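Local coordinates for protein interleukin-2 receptor subunit beta (Mus musculus, PDB 6DG5) that forms the extracellular part of a receptor subunit that probably binds interleukin-2, takes part in interleukin-15 responses and passes on the mitogenic signal, at residues S6-F11 with K95-H100; N13-V18 with E69-T74; S19-H24 with S57-L62; L28-C33 with C85-G90; C33-K38 with C48-V53. All coordinates share one frame; numbering follows the deposited sequence.

Interaction 1: residues S6-F11 with K95-H100; sequences SHLECF and KTCDFH
Leu8 and Cys10 look across at Lys95, Cys97 and Phe99 from strands that run in nearly the same direction, inclined by 32°, with axes 9.4 Å apart, so the meeting is made by side chains. At one end sits Phe99. Its CG lies anti to the backbone N (chi1 173°), on a side chain directed at the other strand, and CE1 rests 3.6 Å from Cys10 CB. The carbonyl O of Cys10 comes to the rim of the same ring, near its plane, 3.6 Å from Phe99 CE1. Cys10 SG stands obliquely to the Phe99 ring, 5.4 Å from its centre and 31° off the normal, a sulfur-aromatic contact. That sulfur is also tied by a disulfide to Cys20 of the neighbouring strand.

Midway, Leu8 CD2 approaches Cys97 SG at 4.1 Å; this cysteine is itself bridged to Cys5, near the N-terminus. The far end is closed by Lys95, which stays extended as far as CE and bends only at the last torsion. Its methylene CE lies 3.8 Å from His7 CB, beside the exposed His7. Ile81 of strand 79-86 touches all three of Leu8, Cys10 and Phe99.

Facing layers joined by apolar side chains are typical of the beta sandwich of a class I cytokine receptor N-terminal domain; strands 8-12 and 91-99, the first and last of the domain's strands, face each other across it.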
# COMPACT_ATOMS: atom_id res chain seq x y z
N SER B 6 -4.00 22.65 22.87
CA SER B 6 -5.38 22.18 22.93
C SER B 6 -6.22 22.73 21.79
O SER B 6 -6.92 21.97 21.10
CB SER B 6 -5.98 22.54 24.29
OG SER B 6 -5.67 23.89 24.63
N HIS B 7 -6.16 24.04 21.56
CA HIS B 7 -7.11 24.68 20.67
C HIS B 7 -6.66 24.74 19.21
O HIS B 7 -7.42 25.19 18.36
CB HIS B 7 -7.40 26.10 21.16
CG HIS B 7 -8.62 26.20 22.01
ND1 HIS B 7 -8.57 26.39 23.37
CD2 HIS B 7 -9.94 26.15 21.68
CE1 HIS B 7 -9.80 26.46 23.85
NE2 HIS B 7 -10.65 26.31 22.85
N LEU B 8 -5.45 24.29 18.91
CA LEU B 8 -4.93 24.37 17.55
C LEU B 8 -5.10 23.03 16.85
O LEU B 8 -4.78 21.98 17.43
CB LEU B 8 -3.46 24.80 17.55
CG LEU B 8 -2.85 25.20 16.21
CD1 LEU B 8 -3.48 26.49 15.71
CD2 LEU B 8 -1.36 25.36 16.36
N GLU B 9 -5.60 23.06 15.62
CA GLU B 9 -5.76 21.87 14.80
C GLU B 9 -5.05 22.09 13.47
O GLU B 9 -5.30 23.09 12.78
CB GLU B 9 -7.24 21.53 14.56
CG GLU B 9 -7.97 21.04 15.79
N CYS B 10 -4.17 21.16 13.11
CA CYS B 10 -3.40 21.24 11.88
C CYS B 10 -3.59 19.97 11.06
O CYS B 10 -3.78 18.88 11.62
CB CYS B 10 -1.91 21.45 12.17
SG CYS B 10 -1.53 22.97 13.07
N PHE B 11 -3.53 20.11 9.74
CA PHE B 11 -3.78 19.00 8.83
C PHE B 11 -2.73 18.98 7.73
O PHE B 11 -2.33 20.03 7.22
CB PHE B 11 -5.18 19.07 8.22
CG PHE B 11 -6.28 18.79 9.21
CD1 PHE B 11 -6.44 17.52 9.74
CD2 PHE B 11 -7.15 19.79 9.61
CE1 PHE B 11 -7.44 17.25 10.64
CE2 PHE B 11 -8.16 19.52 10.51
CZ PHE B 11 -8.31 18.25 11.03
N LYS B 95 1.27 29.79 21.65
CA LYS B 95 1.11 28.34 21.73
C LYS B 95 2.36 27.66 21.19
O LYS B 95 3.08 28.22 20.35
CB LYS B 95 -0.12 27.87 20.94
CG LYS B 95 -1.44 28.04 21.67
CD LYS B 95 -2.57 27.37 20.90
CE LYS B 95 -3.81 27.17 21.77
NZ LYS B 95 -4.44 28.45 22.18
N THR B 96 2.61 26.45 21.69
CA THR B 96 3.70 25.62 21.19
C THR B 96 3.27 24.16 21.32
O THR B 96 2.77 23.75 22.37
CB THR B 96 5.01 25.88 21.96
OG1 THR B 96 6.03 24.98 21.50
CG2 THR B 96 4.82 25.71 23.47
N CYS B 97 3.43 23.40 20.24
CA CYS B 97 2.92 22.03 20.25
C CYS B 97 3.69 21.15 19.28
O CYS B 97 4.32 21.62 18.33
CB CYS B 97 1.43 21.98 19.90
SG CYS B 97 0.69 23.54 19.39
N ASP B 98 3.62 19.85 19.55
CA ASP B 98 4.15 18.82 18.67
C ASP B 98 3.09 18.44 17.64
O ASP B 98 1.89 18.57 17.87
CB ASP B 98 4.57 17.59 19.46
CG ASP B 98 5.65 17.90 20.49
OD1 ASP B 98 6.56 18.69 20.17
OD2 ASP B 98 5.57 17.36 21.61
N PHE B 99 3.56 17.96 16.49
CA PHE B 99 2.67 17.65 15.37
C PHE B 99 3.23 16.46 14.61
O PHE B 99 4.33 16.55 14.04
CB PHE B 99 2.52 18.87 14.45
CG PHE B 99 1.76 18.59 13.19
CD1 PHE B 99 0.38 18.45 13.21
CD2 PHE B 99 2.42 18.47 11.98
CE1 PHE B 99 -0.32 18.19 12.05
CE2 PHE B 99 1.73 18.22 10.81
CZ PHE B 99 0.35 18.08 10.85
N HIS B 100 2.49 15.36 14.60
CA HIS B 100 2.87 14.18 13.84
C HIS B 100 2.10 14.19 12.53
O HIS B 100 0.87 14.05 12.54
CB HIS B 100 2.57 12.91 14.63
CG HIS B 100 3.38 12.78 15.88
ND1 HIS B 100 2.98 13.31 17.09
CD2 HIS B 100 4.58 12.21 16.11
CE1 HIS B 100 3.89 13.05 18.01
NE2 HIS B 100 4.87 12.38 17.44

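Interaction 2: residues N13-V18 with E69-T74; sequences NSRANV and ESQSLT. With NAG (2-acetamido-2-deoxy-beta-D-glucopyranose), chain E.
The carbonyl O of Arg15 is gripped twice by Ser72: OG donates at 2.8 Å, on a lone pair in the carbonyl plane, and the Ser72 backbone N at 3.0 Å from above that plane. Ser72 OG sits between its own N and carbonyl carbon (chi1 66°), beside the N-H that shares the acceptor; Tyr12 OH adds a third bond to Arg15 O. Ala16 CB lies 3.5 Å from Ser70 OG. The turn is held from within by Asn13 OD1, which takes Arg15 N at 2.9 Å, an Asx turn, and Asn17 N from the opposite face. Gln71 is fixed too: NE2 donates to Leu73 O at 2.7 Å, almost straight at 178°, and only weakly to Ser14 O. The Asn17 side chain points away from 69-74, its ND2 bonded at 1.4 Å to C1 of the first N-acetylglucosamine.

Val18 CG2 and Leu73 CD1, 4.2 Å apart, are loosely packed but buried; Glu69 is the partly exposed side, where another protein chain also comes within reach. There Arg15 NE makes a salt bridge of 3.2 Å to Glu69 OE2, the two flat groups turned 77° apart, while OE1 takes Gln131 N. An alanine in place of Glu69 would probably leave the Arg15 guanidinium without its countercharge and Gln131 N without its acceptor. The carboxylate thus serves two partners, and bonds of Ser14 and Gln71 to Ser133 add to this polar link with the following domain.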
# COMPACT_ATOMS: atom_id res chain seq x y z
N ASN B 13 -1.66 17.39 3.98
CA ASN B 13 -2.25 16.84 2.76
C ASN B 13 -1.49 15.64 2.22
O ASN B 13 -1.75 15.22 1.09
CB ASN B 13 -2.34 17.93 1.69
CG ASN B 13 -1.01 18.20 1.01
OD1 ASN B 13 0.05 18.06 1.61
ND2 ASN B 13 -1.07 18.60 -0.26
N SER B 14 -0.55 15.09 3.00
CA SER B 14 0.30 13.95 2.67
C SER B 14 1.35 14.26 1.61
O SER B 14 2.04 13.35 1.16
CB SER B 14 -0.50 12.72 2.23
OG SER B 14 -0.98 12.88 0.91
N ARG B 15 1.49 15.52 1.20
CA ARG B 15 2.55 15.88 0.26
C ARG B 15 3.41 17.01 0.82
O ARG B 15 4.43 16.74 1.47
CB ARG B 15 1.96 16.28 -1.10
CG ARG B 15 1.68 15.11 -2.02
CD ARG B 15 2.78 14.06 -1.94
NE ARG B 15 2.95 13.33 -3.19
CZ ARG B 15 3.70 12.24 -3.32
NH1 ARG B 15 4.34 11.74 -2.27
NH2 ARG B 15 3.80 11.64 -4.50
N ALA B 16 3.02 18.26 0.57
CA ALA B 16 3.85 19.38 0.99
C ALA B 16 3.05 20.54 1.58
O ALA B 16 3.53 21.68 1.58
CB ALA B 16 4.69 19.90 -0.18
N ASN B 17 1.85 20.28 2.09
CA ASN B 17 0.96 21.33 2.58
C ASN B 17 0.47 20.96 3.97
O ASN B 17 -0.08 19.88 4.18
CB ASN B 17 -0.22 21.53 1.62
CG ASN B 17 -1.08 22.75 1.96
OD1 ASN B 17 -1.10 23.23 3.09
ND2 ASN B 17 -1.80 23.24 0.95
N VAL B 18 0.69 21.87 4.92
CA VAL B 18 0.17 21.75 6.27
C VAL B 18 -0.66 22.99 6.55
O VAL B 18 -0.16 24.12 6.42
CB VAL B 18 1.29 21.59 7.31
CG1 VAL B 18 0.72 21.50 8.71
CG2 VAL B 18 2.14 20.36 6.99
N GLU B 69 3.27 17.52 -5.68
CA GLU B 69 3.41 16.12 -5.35
C GLU B 69 4.74 15.80 -4.67
O GLU B 69 5.13 14.63 -4.62
CB GLU B 69 3.25 15.25 -6.60
CG GLU B 69 1.91 15.40 -7.31
CD GLU B 69 0.78 14.67 -6.61
OE1 GLU B 69 -0.39 14.90 -6.96
OE2 GLU B 69 1.08 13.85 -5.71
N SER B 70 5.44 16.81 -4.15
CA SER B 70 6.71 16.58 -3.49
C SER B 70 6.47 16.05 -2.08
O SER B 70 5.63 16.56 -1.34
CB SER B 70 7.53 17.87 -3.44
OG SER B 70 7.10 18.70 -2.39
N GLN B 71 7.23 15.01 -1.71
CA GLN B 71 7.08 14.37 -0.40
C GLN B 71 7.97 15.11 0.59
O GLN B 71 9.14 14.77 0.79
CB GLN B 71 7.44 12.89 -0.48
CG GLN B 71 7.03 12.10 0.75
CD GLN B 71 5.53 12.08 0.96
OE1 GLN B 71 4.77 11.83 0.03
NE2 GLN B 71 5.10 12.36 2.18
N SER B 72 7.40 16.12 1.24
CA SER B 72 8.19 16.97 2.13
C SER B 72 8.34 16.37 3.52
O SER B 72 9.31 16.70 4.23
CB SER B 72 7.56 18.36 2.23
OG SER B 72 6.30 18.30 2.86
N LEU B 73 7.42 15.51 3.94
CA LEU B 73 7.46 14.92 5.28
C LEU B 73 7.32 13.41 5.18
O LEU B 73 6.85 12.86 4.19
CB LEU B 73 6.34 15.49 6.16
CG LEU B 73 6.39 16.98 6.47
CD1 LEU B 73 5.10 17.43 7.12
CD2 LEU B 73 7.58 17.30 7.36
N THR B 74 7.74 12.74 6.25
CA THR B 74 7.70 11.28 6.34
C THR B 74 6.90 10.85 7.56
O THR B 74 6.36 11.67 8.31
CB THR B 74 9.12 10.70 6.40
OG1 THR B 74 9.88 11.40 7.39
CG2 THR B 74 9.79 10.82 5.06
C1 NAG E . -2.69 24.37 1.09
C2 NAG E . -3.13 24.83 -0.31
C3 NAG E . -4.29 25.83 -0.23
C4 NAG E . -5.41 25.31 0.68
C5 NAG E . -4.81 24.96 2.03
C6 NAG E . -5.80 24.41 3.03
C7 NAG E . -1.28 24.80 -1.93
C8 NAG E . -0.16 25.60 -2.55
N2 NAG E . -2.01 25.44 -1.01
O3 NAG E . -4.80 26.07 -1.54
O4 NAG E . -6.38 26.34 0.82
O5 NAG E . -3.82 23.93 1.83
O6 NAG E . -5.54 23.05 3.34
O7 NAG E . -1.50 23.64 -2.25

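Interaction 3: residues S19-H24 with S57-L62; sequences SCMWSH and SWACNL. With NAG (2-acetamido-2-deoxy-beta-D-glucopyranose), chain E; NAG (2-acetamido-2-deoxy-beta-D-glucopyranose), chain C.
Cys20 with Cys60 and Trp22 with Trp58 are the hydrogen-bonded pairs of two antiparallel neighbours in the domain's beta sandwich. Trp22 N reaches Trp58 O at 2.8 Å and Trp58 N returns to Trp22 O at 3.1 Å. Cys20 N bonds Cys60 O at 3.1 Å; the bond back is weak. The face of Cys20, Trp22 and Cys60 is buried, with Trp58 at its margin, its indole turning an edge to Trp22 O. Each cysteine leaves for a different strand, Cys20 to Cys10 and Cys60 to Cys48.

The other side carries Ser19, Met21, Ala59 and Asn61, and a glycan lies on all but Met21. Met21 bends at its last torsion (chi3 -71°), which sets CE 3.9 Å from Ala59 CB. Ser19 OG has two acceptors within reach, Asn61 OD1 at 3.0 Å and Cys60 O at 3.2 Å. Asn61 ND2 donates to NAG O7 (chain C) at 3.0 Å. That second N-acetylglucosamine's methyl C8 lies 3.6 Å from Ala59 CB. Strands 17-23 and 57-63 are thus antiparallel neighbours of the cytokine-receptor beta sandwich, one face toward the core and the other carrying sugar.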
# COMPACT_ATOMS: atom_id res chain seq x y z
N SER B 19 -1.92 22.80 6.93
CA SER B 19 -2.84 23.90 7.18
C SER B 19 -3.30 23.85 8.63
O SER B 19 -3.76 22.81 9.10
CB SER B 19 -4.05 23.83 6.24
OG SER B 19 -4.86 24.98 6.36
N CYS B 20 -3.17 24.98 9.32
CA CYS B 20 -3.52 25.08 10.73
C CYS B 20 -4.63 26.10 10.92
O CYS B 20 -4.67 27.14 10.24
CB CYS B 20 -2.31 25.49 11.57
SG CYS B 20 -0.97 24.29 11.64
N MET B 21 -5.54 25.81 11.85
CA MET B 21 -6.64 26.70 12.17
C MET B 21 -6.68 26.92 13.68
O MET B 21 -6.61 25.96 14.45
CB MET B 21 -7.98 26.14 11.68
CG MET B 21 -9.15 27.09 11.86
SD MET B 21 -10.55 26.68 10.79
CE MET B 21 -9.90 27.15 9.19
N TRP B 22 -6.77 28.19 14.09
CA TRP B 22 -6.74 28.57 15.49
C TRP B 22 -8.14 28.98 15.94
O TRP B 22 -8.79 29.81 15.29
CB TRP B 22 -5.77 29.73 15.72
CG TRP B 22 -5.47 30.01 17.16
CD1 TRP B 22 -5.64 29.17 18.21
CD2 TRP B 22 -4.94 31.23 17.70
NE1 TRP B 22 -5.25 29.78 19.38
CE2 TRP B 22 -4.82 31.05 19.09
CE3 TRP B 22 -4.56 32.45 17.14
CZ2 TRP B 22 -4.33 32.05 19.93
CZ3 TRP B 22 -4.08 33.44 17.98
CH2 TRP B 22 -3.97 33.23 19.36
N SER B 23 -8.60 28.39 17.04
CA SER B 23 -9.92 28.66 17.59
C SER B 23 -9.79 29.58 18.80
O SER B 23 -9.24 29.18 19.83
CB SER B 23 -10.63 27.36 17.96
OG SER B 23 -10.82 26.55 16.81
N HIS B 24 -10.28 30.80 18.67
CA HIS B 24 -10.21 31.78 19.75
C HIS B 24 -11.53 31.85 20.51
O HIS B 24 -11.57 31.65 21.72
CB HIS B 24 -9.85 33.16 19.20
CG HIS B 24 -9.47 34.15 20.26
ND1 HIS B 24 -8.17 34.38 20.63
CD2 HIS B 24 -10.23 34.97 21.02
CE1 HIS B 24 -8.14 35.30 21.58
NE2 HIS B 24 -9.38 35.68 21.83
N SER B 57 -12.04 31.76 14.04
CA SER B 57 -11.28 30.79 13.26
C SER B 57 -10.28 31.53 12.38
O SER B 57 -10.67 32.34 11.55
CB SER B 57 -12.20 29.91 12.41
OG SER B 57 -12.93 30.69 11.48
N TRP B 58 -8.99 31.24 12.58
CA TRP B 58 -7.91 31.85 11.82
C TRP B 58 -7.08 30.75 11.18
O TRP B 58 -6.68 29.80 11.86
CB TRP B 58 -7.03 32.72 12.72
CG TRP B 58 -7.78 33.69 13.58
CD1 TRP B 58 -8.50 33.41 14.70
CD2 TRP B 58 -7.88 35.11 13.38
NE1 TRP B 58 -9.04 34.56 15.22
CE2 TRP B 58 -8.67 35.62 14.43
CE3 TRP B 58 -7.37 35.99 12.43
CZ2 TRP B 58 -8.98 36.97 14.54
CZ3 TRP B 58 -7.67 37.34 12.54
CH2 TRP B 58 -8.47 37.82 13.59
N ALA B 59 -6.81 30.88 9.89
CA ALA B 59 -6.16 29.83 9.12
C ALA B 59 -4.78 30.25 8.65
O ALA B 59 -4.46 31.44 8.54
CB ALA B 59 -7.02 29.42 7.92
N CYS B 60 -3.95 29.25 8.36
CA CYS B 60 -2.58 29.43 7.93
C CYS B 60 -2.22 28.28 7.00
O CYS B 60 -2.71 27.16 7.17
CB CYS B 60 -1.62 29.46 9.12
SG CYS B 60 -0.32 30.71 9.08
N ASN B 61 -1.35 28.55 6.03
CA ASN B 61 -0.96 27.55 5.04
C ASN B 61 0.56 27.48 4.97
O ASN B 61 1.21 28.40 4.46
CB ASN B 61 -1.55 27.87 3.67
CG ASN B 61 -3.04 27.61 3.61
OD1 ASN B 61 -3.56 26.78 4.35
ND2 ASN B 61 -3.73 28.33 2.74
N LEU B 62 1.12 26.38 5.47
CA LEU B 62 2.56 26.13 5.41
C LEU B 62 2.84 25.31 4.15
O LEU B 62 2.55 24.11 4.11
CB LEU B 62 3.04 25.41 6.66
CG LEU B 62 2.94 26.19 7.98
CD1 LEU B 62 2.72 25.24 9.15
CD2 LEU B 62 4.19 27.02 8.19
C1 NAG E . -2.69 24.37 1.09
C2 NAG E . -3.13 24.83 -0.31
C3 NAG E . -4.29 25.83 -0.23
C4 NAG E . -5.41 25.31 0.68
C5 NAG E . -4.81 24.96 2.03
C6 NAG E . -5.80 24.41 3.03
C7 NAG E . -1.28 24.80 -1.93
C8 NAG E . -0.16 25.60 -2.55
N2 NAG E . -2.01 25.44 -1.01
O3 NAG E . -4.80 26.07 -1.54
O4 NAG E . -6.38 26.34 0.82
O5 NAG E . -3.82 23.93 1.83
O6 NAG E . -5.54 23.05 3.34
O7 NAG E . -1.50 23.64 -2.25
C1 NAG C . -7.75 25.89 0.71
C2 NAG C . -8.60 26.92 1.45
C3 NAG C . -10.08 26.55 1.38
C4 NAG C . -10.51 26.29 -0.06
C5 NAG C . -9.55 25.29 -0.72
C6 NAG C . -9.83 25.06 -2.19
C7 NAG C . -7.24 27.90 3.25
C8 NAG C . -6.93 27.88 4.71
N2 NAG C . -8.18 27.04 2.84
O3 NAG C . -10.86 27.60 1.93
O4 NAG C . -11.83 25.75 -0.05
O5 NAG C . -8.20 25.77 -0.63
O6 NAG C . -9.32 26.12 -2.99
O7 NAG C . -6.68 28.66 2.47

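Interaction 4: residues L28-C33 with C85-G90; sequences LNVTTC and CWEEKG
Cys85, Trp86 and Val30 give up the most surface here, around a cross-strand disulfide in the N-terminal beta-sandwich domain of this cytokine receptor. Cys85 SG is bonded to Cys33 SG at 2.0 Å, with a torsion of 107° about the S-S bond, across an antiparallel non-hydrogen-bonded pair. Trp22 of strand 17-23 packs on the bridge.

Val30 comes in from the loop before strand 33-39, its CB directed at segment 85-90. CG2 lies 3.7 Å from Cys85 CB and CG1 3.8 Å from Glu87 CG. Both methyls also lie beside the Trp86 carbonyl, whose O is 3.3 Å from Val30 CB. An alanine at Val30 would probably open a gap beside Cys85 CB and leave the Glu87 methylene without the CG1 methyl beside it.

Trp86 joins in mainly through its backbone and CB: its N donates to Thr32 O at 3.0 Å, with an angle of 153° at the hydrogen, and its CB lies 4.2 Å from Thr32 CG2. Its CG is anti to the backbone N (chi1 -170°), and the indole leads away from the 28-33 loop to meet Trp91 edge-to-face. At the end of the turn that follows, Gly90 CA lies over the centre of the Trp86 ring, 3.8 Å above its plane.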
# COMPACT_ATOMS: atom_id res chain seq x y z
N LEU B 28 -6.88 43.42 23.89
CA LEU B 28 -6.42 42.09 24.29
C LEU B 28 -5.95 41.29 23.08
O LEU B 28 -4.89 40.66 23.11
CB LEU B 28 -7.53 41.34 25.03
N ASN B 29 -6.75 41.31 22.01
CA ASN B 29 -6.43 40.60 20.78
C ASN B 29 -5.59 41.50 19.89
O ASN B 29 -6.04 42.58 19.49
CB ASN B 29 -7.70 40.16 20.07
CG ASN B 29 -7.43 39.25 18.89
OD1 ASN B 29 -6.46 38.48 18.89
ND2 ASN B 29 -8.28 39.32 17.87
N VAL B 30 -4.36 41.07 19.58
CA VAL B 30 -3.41 41.91 18.85
C VAL B 30 -3.64 41.79 17.35
O VAL B 30 -4.50 41.03 16.89
CB VAL B 30 -1.97 41.55 19.23
CG1 VAL B 30 -1.65 42.04 20.63
CG2 VAL B 30 -1.76 40.05 19.12
N THR B 31 -2.84 42.53 16.58
CA THR B 31 -3.12 42.70 15.15
C THR B 31 -2.64 41.51 14.33
O THR B 31 -3.38 41.01 13.47
CB THR B 31 -2.48 43.99 14.65
OG1 THR B 31 -1.12 44.05 15.09
CG2 THR B 31 -3.23 45.21 15.16
N THR B 32 -1.42 41.05 14.56
CA THR B 32 -0.80 40.04 13.72
C THR B 32 -0.35 38.85 14.55
O THR B 32 0.16 39.01 15.67
CB THR B 32 0.39 40.64 12.94
OG1 THR B 32 0.02 40.82 11.57
CG2 THR B 32 1.63 39.75 13.02
N CYS B 33 -0.55 37.65 14.01
CA CYS B 33 -0.10 36.40 14.60
C CYS B 33 0.42 35.49 13.50
O CYS B 33 -0.12 35.46 12.40
CB CYS B 33 -1.23 35.69 15.36
SG CYS B 33 -1.87 36.54 16.82
N CYS B 85 2.43 35.85 18.43
CA CYS B 85 1.64 37.04 18.14
C CYS B 85 2.44 38.27 18.52
O CYS B 85 3.03 38.34 19.60
CB CYS B 85 0.31 37.02 18.90
SG CYS B 85 -0.85 35.73 18.38
N TRP B 86 2.46 39.25 17.62
CA TRP B 86 3.21 40.48 17.84
C TRP B 86 2.48 41.38 18.82
O TRP B 86 1.30 41.71 18.62
CB TRP B 86 3.43 41.20 16.51
CG TRP B 86 4.39 42.35 16.59
CD1 TRP B 86 4.09 43.65 16.88
CD2 TRP B 86 5.80 42.30 16.38
NE1 TRP B 86 5.23 44.41 16.86
CE2 TRP B 86 6.29 43.61 16.56
CE3 TRP B 86 6.70 41.28 16.05
CZ2 TRP B 86 7.65 43.92 16.42
CZ3 TRP B 86 8.04 41.59 15.92
CH2 TRP B 86 8.50 42.90 16.10
N GLU B 87 3.17 41.78 19.88
CA GLU B 87 2.58 42.66 20.89
C GLU B 87 3.37 43.96 21.00
O GLU B 87 4.07 44.35 20.05
CB GLU B 87 2.51 41.95 22.24
CG GLU B 87 1.55 40.78 22.27
CD GLU B 87 1.66 39.95 23.53
OE1 GLU B 87 2.29 40.42 24.51
OE2 GLU B 87 1.13 38.82 23.55
N GLU B 88 3.28 44.63 22.15
CA GLU B 88 3.96 45.91 22.31
C GLU B 88 5.47 45.73 22.33
O GLU B 88 6.21 46.54 21.75
CB GLU B 88 3.48 46.60 23.58
N LYS B 89 5.95 44.68 22.99
CA LYS B 89 7.38 44.42 23.08
C LYS B 89 7.90 43.54 21.95
O LYS B 89 9.12 43.41 21.81
CB LYS B 89 7.71 43.77 24.43
N GLY B 90 7.02 42.95 21.15
CA GLY B 90 7.46 42.13 20.04
C GLY B 90 6.77 40.78 19.96
O GLY B 90 5.61 40.65 20.36

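Interaction 5: residues C33-K38 with C48-V53; sequences CHVHAK and CELTLV. With MAN (alpha-D-mannopyranose), chain D.
Val35 and Leu50 form the apolar centre of this beta hairpin, made of strands 33-39 and 46-54. Their side chains cross at about a right angle, Val35 CG2 lying 3.9 Å from Leu50 CG. Leu50 CD1 also meets Cys33 CB at 3.9 Å. On the other flank Val35 CB rests 3.8 Å from Cys48 SG, the sulfur that continues as a disulfide to Cys60. Cys60 of the neighbouring strand 57-63 and Trp22 of strand 17-23 touch Leu50, and Ile81 touches Val35, so this side of the hairpin faces the domain core.

Outside that cluster the main chains are joined by three bonds. Leu50 N donates to Cys33 O at 3.0 Å, nearly straight at 171°, and Val35 N to Cys48 O at 2.9 Å; Cys48 N returns a longer one to Val35 O.

The polar edge belongs to His34 and Glu49, on the opposite face from Val35 and Cys48. Glu49 is extended, with CG anti to the backbone N (chi1 -177°), and lays its aliphatic stem on the imidazole while the carboxylate runs on past it to a weak bond with Thr32 OG1. Trp91 meets the His34 ring edge-to-face. The stem makes a CH-pi contact: Glu49 CB stands 3.9 Å from the His34 ring centre, 20° off its normal and displaced toward the rim.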
# COMPACT_ATOMS: atom_id res chain seq x y z
N CYS B 33 -0.55 37.65 14.01
CA CYS B 33 -0.10 36.40 14.60
C CYS B 33 0.42 35.49 13.50
O CYS B 33 -0.12 35.46 12.40
CB CYS B 33 -1.23 35.69 15.36
SG CYS B 33 -1.87 36.54 16.82
N HIS B 34 1.47 34.73 13.82
CA HIS B 34 2.13 33.86 12.85
C HIS B 34 2.22 32.44 13.40
O HIS B 34 2.01 32.19 14.59
CB HIS B 34 3.53 34.38 12.49
CG HIS B 34 3.52 35.52 11.52
ND1 HIS B 34 2.76 36.65 11.71
CD2 HIS B 34 4.19 35.70 10.36
CE1 HIS B 34 2.96 37.48 10.70
NE2 HIS B 34 3.82 36.93 9.87
N VAL B 35 2.52 31.51 12.50
CA VAL B 35 2.66 30.09 12.83
C VAL B 35 4.05 29.64 12.39
O VAL B 35 4.38 29.71 11.20
CB VAL B 35 1.57 29.23 12.17
CG1 VAL B 35 1.88 27.76 12.36
CG2 VAL B 35 0.21 29.58 12.74
N HIS B 36 4.85 29.18 13.35
CA HIS B 36 6.19 28.67 13.07
C HIS B 36 6.19 27.15 13.13
O HIS B 36 5.63 26.56 14.06
CB HIS B 36 7.20 29.24 14.07
CG HIS B 36 7.62 30.64 13.79
ND1 HIS B 36 6.71 31.66 13.59
CD2 HIS B 36 8.85 31.20 13.66
CE1 HIS B 36 7.36 32.79 13.36
NE2 HIS B 36 8.66 32.54 13.40
N ALA B 37 6.82 26.52 12.15
CA ALA B 37 6.93 25.07 12.09
C ALA B 37 8.38 24.70 11.80
O ALA B 37 8.98 25.21 10.85
CB ALA B 37 6.00 24.49 11.02
N LYS B 38 8.93 23.80 12.61
CA LYS B 38 10.32 23.36 12.47
C LYS B 38 10.39 21.86 12.70
O LYS B 38 10.08 21.38 13.80
CB LYS B 38 11.24 24.11 13.44
CG LYS B 38 10.71 24.23 14.86
N CYS B 48 4.07 31.37 8.37
CA CYS B 48 2.92 31.91 7.66
C CYS B 48 2.15 32.81 8.62
O CYS B 48 2.30 32.72 9.84
CB CYS B 48 2.01 30.80 7.12
SG CYS B 48 1.34 29.74 8.42
N GLU B 49 1.31 33.67 8.05
CA GLU B 49 0.49 34.60 8.84
C GLU B 49 -0.95 34.10 8.91
O GLU B 49 -1.52 33.70 7.89
CB GLU B 49 0.53 36.00 8.25
CG GLU B 49 -0.24 37.03 9.07
CD GLU B 49 -0.42 38.35 8.34
OE1 GLU B 49 -0.18 38.40 7.12
OE2 GLU B 49 -0.81 39.34 9.00
N LEU B 50 -1.53 34.16 10.10
CA LEU B 50 -2.91 33.72 10.28
C LEU B 50 -3.88 34.75 9.72
O LEU B 50 -3.69 35.96 9.89
CB LEU B 50 -3.20 33.48 11.77
CG LEU B 50 -2.59 32.23 12.39
CD1 LEU B 50 -2.57 32.35 13.91
CD2 LEU B 50 -3.37 31.00 11.98
N THR B 51 -4.92 34.27 9.05
CA THR B 51 -5.93 35.12 8.45
C THR B 51 -7.32 34.63 8.86
O THR B 51 -7.54 33.42 8.98
CB THR B 51 -5.81 35.14 6.92
OG1 THR B 51 -4.44 35.30 6.55
CG2 THR B 51 -6.62 36.29 6.33
N LEU B 52 -8.24 35.56 9.06
CA LEU B 52 -9.57 35.23 9.54
C LEU B 52 -10.41 34.61 8.43
O LEU B 52 -10.45 35.13 7.31
CB LEU B 52 -10.26 36.48 10.09
CG LEU B 52 -11.59 36.27 10.82
CD1 LEU B 52 -11.35 35.56 12.15
CD2 LEU B 52 -12.31 37.59 11.03
N VAL B 53 -11.09 33.51 8.75
CA VAL B 53 -11.98 32.83 7.82
C VAL B 53 -13.43 32.94 8.26
O VAL B 53 -14.31 33.31 7.47
CB VAL B 53 -11.56 31.35 7.64
CG1 VAL B 53 -12.32 30.72 6.48
CG2 VAL B 53 -10.07 31.24 7.43
C1 MAN D . -15.54 31.50 3.95
C2 MAN D . -15.78 30.49 5.11
C3 MAN D . -16.63 29.31 4.62
C4 MAN D . -17.89 29.79 3.89
C5 MAN D . -17.50 30.73 2.74
C6 MAN D . -18.70 31.30 2.01
O2 MAN D . -16.52 31.08 6.18
O3 MAN D . -16.98 28.44 5.69
O4 MAN D . -18.60 28.68 3.37
O5 MAN D . -16.75 31.84 3.28
O6 MAN D . -18.22 32.11 0.94

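All five contacts belong to one sandwich, and disulfides tie several of them together. Cys10 SG to Cys20 SG, 2.0 Å, ties interaction 1 to interaction 3, and Cys60 SG to Cys48 SG, also 2.0 Å, ties 3 to 5; Cys33 is common to 4 and 5. Trp22 of interaction 3 reaches the bridge of interaction 4, its CZ3 lying 4.0 Å from Cys85 SG and 4.0 Å from Cys33 SG. Interaction 2 joins interaction 3 by continuing one strand pairing, through Val18 O and Leu62 N at 2.8 Å, and the two share the glycan rooted on Asn17, a mannose of which touches Val53 of interaction 5. Interactions 2 and 4 are the farthest apart, with centres about 30 Å apart.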